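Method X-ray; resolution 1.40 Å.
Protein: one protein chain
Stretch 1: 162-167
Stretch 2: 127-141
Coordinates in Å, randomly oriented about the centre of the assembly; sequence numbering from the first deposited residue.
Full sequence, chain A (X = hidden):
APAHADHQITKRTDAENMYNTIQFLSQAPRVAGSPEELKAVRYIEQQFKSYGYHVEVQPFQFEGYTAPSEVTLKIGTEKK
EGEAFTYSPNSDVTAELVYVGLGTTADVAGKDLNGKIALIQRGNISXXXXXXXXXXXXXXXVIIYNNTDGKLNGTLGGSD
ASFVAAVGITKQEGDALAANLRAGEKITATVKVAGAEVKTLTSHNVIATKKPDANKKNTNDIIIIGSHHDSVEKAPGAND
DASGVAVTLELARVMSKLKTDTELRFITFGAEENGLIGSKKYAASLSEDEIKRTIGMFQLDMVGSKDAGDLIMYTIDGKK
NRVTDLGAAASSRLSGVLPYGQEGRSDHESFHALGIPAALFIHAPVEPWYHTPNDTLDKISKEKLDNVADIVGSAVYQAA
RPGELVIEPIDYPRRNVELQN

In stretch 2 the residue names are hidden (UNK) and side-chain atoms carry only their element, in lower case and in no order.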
ATOM      1  N   SER A 162       0.504 -17.425  -6.461  1.00 42.04           N
ATOM      2  CA  SER A 162      -0.607 -18.287  -6.841  1.00 40.36           C
ATOM      3  C   SER A 162      -0.513 -18.645  -8.318  1.00 38.27           C
ATOM      4  O   SER A 162      -1.059 -19.674  -8.741  1.00 38.43           O
ATOM      5  CB  SER A 162      -1.923 -17.611  -6.594  1.00 40.02           C
ATOM      6  OG  SER A 162      -1.775 -16.913  -5.387  1.00 44.90           O
ATOM      7  N   PHE A 163       0.164 -17.799  -9.081  1.00 35.61           N
ATOM      8  CA  PHE A 163       0.301 -18.051 -10.536  1.00 31.59           C
ATOM      9  C   PHE A 163       1.112 -19.302 -10.927  1.00 30.43           C
ATOM     10  O   PHE A 163       1.888 -19.898 -10.149  1.00 29.89           O
ATOM     11  CB  PHE A 163       0.915 -16.856 -11.242  1.00 29.82           C
ATOM     12  CG  PHE A 163       0.141 -15.552 -11.138  1.00 31.14           C
ATOM     13  CD1 PHE A 163      -1.256 -15.499 -11.097  1.00 31.72           C
ATOM     14  CD2 PHE A 163       0.860 -14.357 -11.175  1.00 32.16           C
ATOM     15  CE1 PHE A 163      -1.912 -14.256 -11.069  1.00 32.42           C
ATOM     16  CE2 PHE A 163       0.208 -13.125 -11.150  1.00 32.50           C
ATOM     17  CZ  PHE A 163      -1.181 -13.092 -11.084  1.00 33.36           C
ATOM     18  N   VAL A 164       0.916 -19.715 -12.181  1.00 27.04           N
ATOM     19  CA  VAL A 164       1.862 -20.677 -12.782  1.00 26.06           C
ATOM     20  C   VAL A 164       2.190 -20.037 -14.074  1.00 23.50           C
ATOM     21  O   VAL A 164       1.553 -19.068 -14.443  1.00 24.31           O
ATOM     22  CB  VAL A 164       1.277 -22.105 -13.022  1.00 26.04           C
ATOM     23  CG1 VAL A 164       0.972 -22.772 -11.698  1.00 27.64           C
ATOM     24  CG2 VAL A 164       0.049 -22.046 -13.940  1.00 27.20           C
ATOM     25  N   ALA A 165       3.187 -20.567 -14.802  1.00 24.40           N
ATOM     26  CA  ALA A 165       3.622 -19.911 -16.018  1.00 23.35           C
ATOM     27  C   ALA A 165       2.447 -19.666 -16.968  1.00 24.05           C
ATOM     28  O   ALA A 165       1.554 -20.521 -17.097  1.00 22.66           O
ATOM     29  CB  ALA A 165       4.753 -20.749 -16.703  1.00 25.99           C
ATOM     30  N   ALA A 166       2.442 -18.516 -17.638  1.00 23.69           N
ATOM     31  CA  ALA A 166       1.354 -18.116 -18.482  1.00 24.27           C
ATOM     32  C   ALA A 166       1.951 -17.508 -19.729  1.00 26.08           C
ATOM     33  O   ALA A 166       2.815 -16.618 -19.625  1.00 25.64           O
ATOM     34  CB  ALA A 166       0.479 -17.093 -17.753  1.00 24.92           C
ATOM     35  N   VAL A 167       1.527 -17.997 -20.904  1.00 26.14           N
ATOM     36  CA  VAL A 167       2.041 -17.491 -22.185  1.00 29.03           C
ATOM     37  C   VAL A 167       0.878 -17.232 -23.095  1.00 30.47           C
ATOM     38  O   VAL A 167      -0.136 -17.935 -23.063  1.00 29.74           O
ATOM     39  CB  VAL A 167       3.028 -18.456 -22.852  1.00 28.08           C
ATOM     40  CG1 VAL A 167       4.145 -18.801 -21.928  1.00 29.84           C
ATOM     41  CG2 VAL A 167       2.310 -19.769 -23.263  1.00 31.44           C
ATOM     42  N   UNK A 127      -6.518 -11.550 -17.199  1.00 33.93           N
ATOM     43  CA  UNK A 127      -5.450 -12.579 -17.358  1.00 33.37           C
ATOM     44  C   UNK A 127      -5.038 -13.191 -16.026  1.00 32.61           C
ATOM     45  O   UNK A 127      -4.934 -14.406 -15.876  1.00 31.77           O
ATOM     46  c   UNK A 127      -4.041 -10.205 -19.690  1.00 41.42           C
ATOM     47  c   UNK A 127      -5.013 -12.306 -20.397  1.00 38.44           C
ATOM     48  c   UNK A 127      -4.805 -10.484 -21.980  1.00 43.77           C
ATOM     49  c   UNK A 127      -4.214  -9.684 -20.968  1.00 43.40           C
ATOM     50  c   UNK A 127      -4.219 -12.050 -18.031  1.00 33.46           C
ATOM     51  c   UNK A 127      -5.193 -11.802 -21.681  1.00 42.98           C
ATOM     52  c   UNK A 127      -4.441 -11.512 -19.385  1.00 37.62           C
ATOM     53  N   UNK A 128      -4.759 -12.354 -15.033  1.00 31.53           N
ATOM     54  CA  UNK A 128      -4.550 -12.831 -13.661  1.00 31.63           C
ATOM     55  C   UNK A 128      -5.540 -13.879 -13.134  1.00 32.03           C
ATOM     56  O   UNK A 128      -5.140 -14.886 -12.557  1.00 32.24           O
ATOM     57  c   UNK A 128      -4.538 -11.603 -12.689  1.00 32.11           C
ATOM     58  N   UNK A 129      -6.842 -13.614 -13.245  1.00 33.50           N
ATOM     59  CA  UNK A 129      -7.804 -14.559 -12.694  1.00 35.03           C
ATOM     60  C   UNK A 129      -7.891 -15.912 -13.438  1.00 32.81           C
ATOM     61  O   UNK A 129      -8.026 -16.944 -12.819  1.00 32.85           O
ATOM     62  o   UNK A 129      -8.609 -13.234 -10.377  1.00 44.41           O
ATOM     63  c   UNK A 129      -9.434 -13.157 -11.344  1.00 41.65           C
ATOM     64  c   UNK A 129      -9.189 -13.943 -12.642  1.00 37.09           C
ATOM     65  o   UNK A 129     -10.487 -12.475 -11.321  1.00 48.57           O
ATOM     66  N   UNK A 130      -7.774 -15.854 -14.753  1.00 32.28           N
ATOM     67  CA  UNK A 130      -7.692 -17.061 -15.612  1.00 30.09           C
ATOM     68  C   UNK A 130      -6.553 -17.903 -15.145  1.00 29.80           C
ATOM     69  O   UNK A 130      -6.731 -19.090 -14.940  1.00 30.29           O
ATOM     70  n   UNK A 130     -10.386 -15.248 -20.271  1.00 35.12           N
ATOM     71  c   UNK A 130      -8.670 -16.006 -17.738  1.00 28.16           C
ATOM     72  c   UNK A 130      -9.184 -14.461 -19.818  1.00 34.25           C
ATOM     73  c   UNK A 130      -7.487 -16.673 -17.069  1.00 29.98           C
ATOM     74  c   UNK A 130      -8.157 -15.340 -19.012  1.00 30.42           C
ATOM     75  N   UNK A 131      -5.373 -17.308 -14.923  1.00 27.45           N
ATOM     76  CA  UNK A 131      -4.232 -18.094 -14.428  1.00 26.85           C
ATOM     77  C   UNK A 131      -4.510 -18.684 -13.026  1.00 27.10           C
ATOM     78  O   UNK A 131      -4.217 -19.873 -12.729  1.00 27.98           O
ATOM     79  c   UNK A 131      -2.915 -17.278 -14.498  1.00 24.59           C
ATOM     80  c   UNK A 131      -2.608 -16.930 -15.942  1.00 23.93           C
ATOM     81  c   UNK A 131      -1.765 -18.054 -13.889  1.00 26.74           C
ATOM     82  N   UNK A 132      -5.002 -17.852 -12.101  1.00 30.43           N
ATOM     83  CA  UNK A 132      -5.257 -18.373 -10.752  1.00 31.65           C
ATOM     84  C   UNK A 132      -6.361 -19.456 -10.728  1.00 31.78           C
ATOM     85  O   UNK A 132      -6.225 -20.477 -10.048  1.00 32.17           O
ATOM     86  c   UNK A 132      -4.964 -15.427  -8.181  1.00 39.16           C
ATOM     87  c   UNK A 132      -4.445 -16.446  -9.215  1.00 36.43           C
ATOM     88  c   UNK A 132      -5.630 -17.218  -9.798  1.00 32.45           C
ATOM     89  c   UNK A 132      -5.246 -13.150  -9.088  1.00 42.04           C
ATOM     90  n   UNK A 132      -5.705 -14.386  -8.872  1.00 38.55           N
ATOM     91  n   UNK A 132      -6.005 -12.284  -9.770  1.00 41.26           N
ATOM     92  n   UNK A 132      -4.040 -12.762  -8.620  1.00 40.89           N
ATOM     93  N   UNK A 133      -7.426 -19.251 -11.492  1.00 32.87           N
ATOM     94  CA  UNK A 133      -8.515 -20.258 -11.556  1.00 34.04           C
ATOM     95  C   UNK A 133      -7.998 -21.635 -12.012  1.00 33.42           C
ATOM     96  O   UNK A 133      -8.330 -22.663 -11.402  1.00 33.96           O
ATOM     97  c   UNK A 133     -10.379 -18.530 -11.912  1.00 36.87           C
ATOM     98  n   UNK A 133     -10.260 -18.277 -10.602  1.00 35.67           N
ATOM     99  c   UNK A 133      -9.663 -19.789 -12.450  1.00 34.77           C
ATOM    100  o   UNK A 133     -10.966 -17.767 -12.697  1.00 38.64           O
ATOM    101  N   UNK A 134      -7.146 -21.639 -13.043  1.00 31.76           N
ATOM    102  CA  UNK A 134      -6.512 -22.885 -13.562  1.00 30.58           C
ATOM    103  C   UNK A 134      -5.508 -23.492 -12.589  1.00 31.11           C
ATOM    104  O   UNK A 134      -5.487 -24.727 -12.374  1.00 30.73           O
ATOM    105  c   UNK A 134      -5.866 -22.608 -14.954  1.00 29.76           C
ATOM    106  N   UNK A 135      -4.668 -22.624 -11.996  1.00 31.14           N
ATOM    107  CA  UNK A 135      -3.675 -23.062 -11.031  1.00 33.98           C
ATOM    108  C   UNK A 135      -4.331 -23.653  -9.756  1.00 34.80           C
ATOM    109  O   UNK A 135      -3.800 -24.567  -9.161  1.00 34.97           O
ATOM    110  c   UNK A 135      -2.722 -21.927 -10.664  1.00 32.75           C
ATOM    111  N   UNK A 136      -5.495 -23.144  -9.382  1.00 37.62           N
ATOM    112  CA  UNK A 136      -6.214 -23.637  -8.181  1.00 39.16           C
ATOM    113  C   UNK A 136      -6.651 -25.085  -8.436  1.00 40.32           C
ATOM    114  O   UNK A 136      -6.819 -25.863  -7.485  1.00 41.41           O
ATOM    115  c   UNK A 136      -7.577 -22.085  -5.387  1.00 45.90           C
ATOM    116  c   UNK A 136      -8.150 -22.962  -6.512  1.00 42.89           C
ATOM    117  c   UNK A 136      -7.432 -22.719  -7.869  1.00 40.14           C
ATOM    118  n   UNK A 136      -6.817 -22.313  -3.003  1.00 45.06           N
ATOM    119  c   UNK A 136      -7.942 -22.600  -3.981  1.00 47.71           C
ATOM    120  N   UNK A 137      -6.808 -25.444  -9.726  1.00 40.18           N
ATOM    121  CA  UNK A 137      -7.196 -26.798 -10.138  1.00 39.75           C
ATOM    122  C   UNK A 137      -5.999 -27.689 -10.465  1.00 38.41           C
ATOM    123  O   UNK A 137      -6.170 -28.847 -10.803  1.00 40.07           O
ATOM    124  c   UNK A 137      -8.193 -26.755 -11.291  1.00 39.99           C
ATOM    125  o   UNK A 137     -10.820 -27.656  -9.890  1.00 53.07           O
ATOM    126  c   UNK A 137     -10.172 -26.607  -9.754  1.00 50.51           C
ATOM    127  c   UNK A 137      -9.453 -25.982 -10.950  1.00 42.38           C
ATOM    128  n   UNK A 137     -10.033 -25.994  -8.572  1.00 48.74           N
ATOM    129  N   UNK A 138      -4.789 -27.164 -10.324  1.00 36.21           N
ATOM    130  CA  UNK A 138      -3.595 -27.982 -10.477  1.00 34.50           C
ATOM    131  C   UNK A 138      -2.874 -27.836 -11.808  1.00 31.37           C
ATOM    132  O   UNK A 138      -1.863 -28.456 -12.037  1.00 33.39           O
ATOM    133  N   UNK A 139      -3.382 -26.964 -12.664  1.00 32.29           N
ATOM    134  CA  UNK A 139      -2.668 -26.643 -13.907  1.00 30.11           C
ATOM    135  C   UNK A 139      -1.228 -26.283 -13.598  1.00 29.58           C
ATOM    136  O   UNK A 139      -0.961 -25.552 -12.656  1.00 30.64           O
ATOM    137  c   UNK A 139      -3.353 -25.531 -14.670  1.00 29.16           C
ATOM    138  N   UNK A 140      -0.296 -26.784 -14.377  1.00 28.89           N
ATOM    139  CA  UNK A 140       1.140 -26.449 -14.207  1.00 28.57           C
ATOM    140  C   UNK A 140       1.612 -25.307 -15.117  1.00 26.71           C
ATOM    141  O   UNK A 140       2.702 -24.708 -14.912  1.00 25.76           O
ATOM    142  n   UNK A 140       0.386 -29.278  -9.849  1.00 48.22           N
ATOM    143  c   UNK A 140       2.034 -27.666 -14.434  1.00 30.31           C
ATOM    144  c   UNK A 140       1.895 -28.829 -13.424  1.00 34.92           C
ATOM    145  c   UNK A 140       1.278 -29.582 -11.056  1.00 44.47           C
ATOM    146  c   UNK A 140       1.494 -28.381 -12.030  1.00 40.54           C
ATOM    147  N   UNK A 141       0.790 -24.990 -16.112  1.00 25.10           N
ATOM    148  CA  UNK A 141       1.012 -23.830 -16.951  1.00 23.02           C
ATOM    149  C   UNK A 141      -0.280 -23.488 -17.663  1.00 20.63           C
ATOM    150  O   UNK A 141      -1.214 -24.289 -17.712  1.00 19.55           O
ATOM    151  c   UNK A 141       2.150 -24.092 -17.957  1.00 23.98           C
TER

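Position 127 opens the helix with seven side-chain carbons, one leading into a six-membered ring. None of them reaches stretch 1. It is Phe127.

Position 128 has a single side-chain carbon, its CB, 4.0 Å from CZ of Phe163. Its backbone O lies 3.6 Å from CE1 of the same ring. One carbon means Ala128.

Position 129 has two carbons, the second carrying two oxygens. That is a carboxylate one carbon removed from CA, so Asp129.

Position 130 is a row of four carbons ending in nitrogen, out of reach of stretch 1. It is Lys130.

Position 131 has three carbons, branched at the first, and points toward stretch 1. The branch at CB and the absence of any polar atom give Val131. Its CG1 is 3.8 Å from CD1 of Phe163 and 3.5 Å from O of Val164. Its CG2 is 3.6 Å from CB of Ala166.

Position 132 has three carbons, a nitrogen, then a carbon carrying two more nitrogens. This guanidinium identifies Arg132. Its CG lies 3.8 Å from CB of Ser162, and CE1 of Phe163 sits over one face of the guanidinium, 3.6 Å from NH1. NH2 of Arg132 forms a salt bridge with OD2 of Asp129 at 2.8 Å, one turn back along the helix.

Position 133 has two carbons, the second carrying one oxygen and one nitrogen. It is Asn133, and it does not touch stretch 1.

Position 134 has one carbon, its CB, 6.0 Å from CG2 of Val164, too far to touch. It is Ala134.

Position 135 also has one carbon, but this one points toward stretch 1. Its CB is 3.4 Å from O of Ser162 and 3.9 Å from CG1 of Val164. It is Ala135.

Position 136 has four carbons in a row and a terminal nitrogen. It is Lys136, exposed and clear of stretch 1.

Position 137 has three carbons, the third carrying oxygen and nitrogen. It is Gln137, also out of reach.

Position 138 has no side-chain atoms and a phi of 102°. It is Gly138, which closes the helix in a Schellman motif: its N bonds to O of Ala135 at 3.0 Å.

Position 139 has one carbon, so Ala139. Its backbone O is 3.5 Å from CG1 of Val164.

Position 140 has four carbons ending in nitrogen, and its CA-to-CB bond points away. It is Lys140. Its backbone O lies 3.5 Å from CB of Val164.

Position 141 has one carbon, its CB, 4.4 Å from CB of Ala165. It is Ala141.

The contact works by packing, with no hydrogen bond between the stretches. Phe163, Val164 and Ala166 meet Val131, while Ala128 and Ala135 supply small surfaces beside it. Past the helix, Val164 packs against the chain from Ala139 to Ala141. There CA of Ala141 approaches O of Ala165 at 3.4 Å, a CA-H...O contact. The two stretches bury 516 Å² in total.

Stretch 2 (127-141) FADKVRNAAKQGAKA
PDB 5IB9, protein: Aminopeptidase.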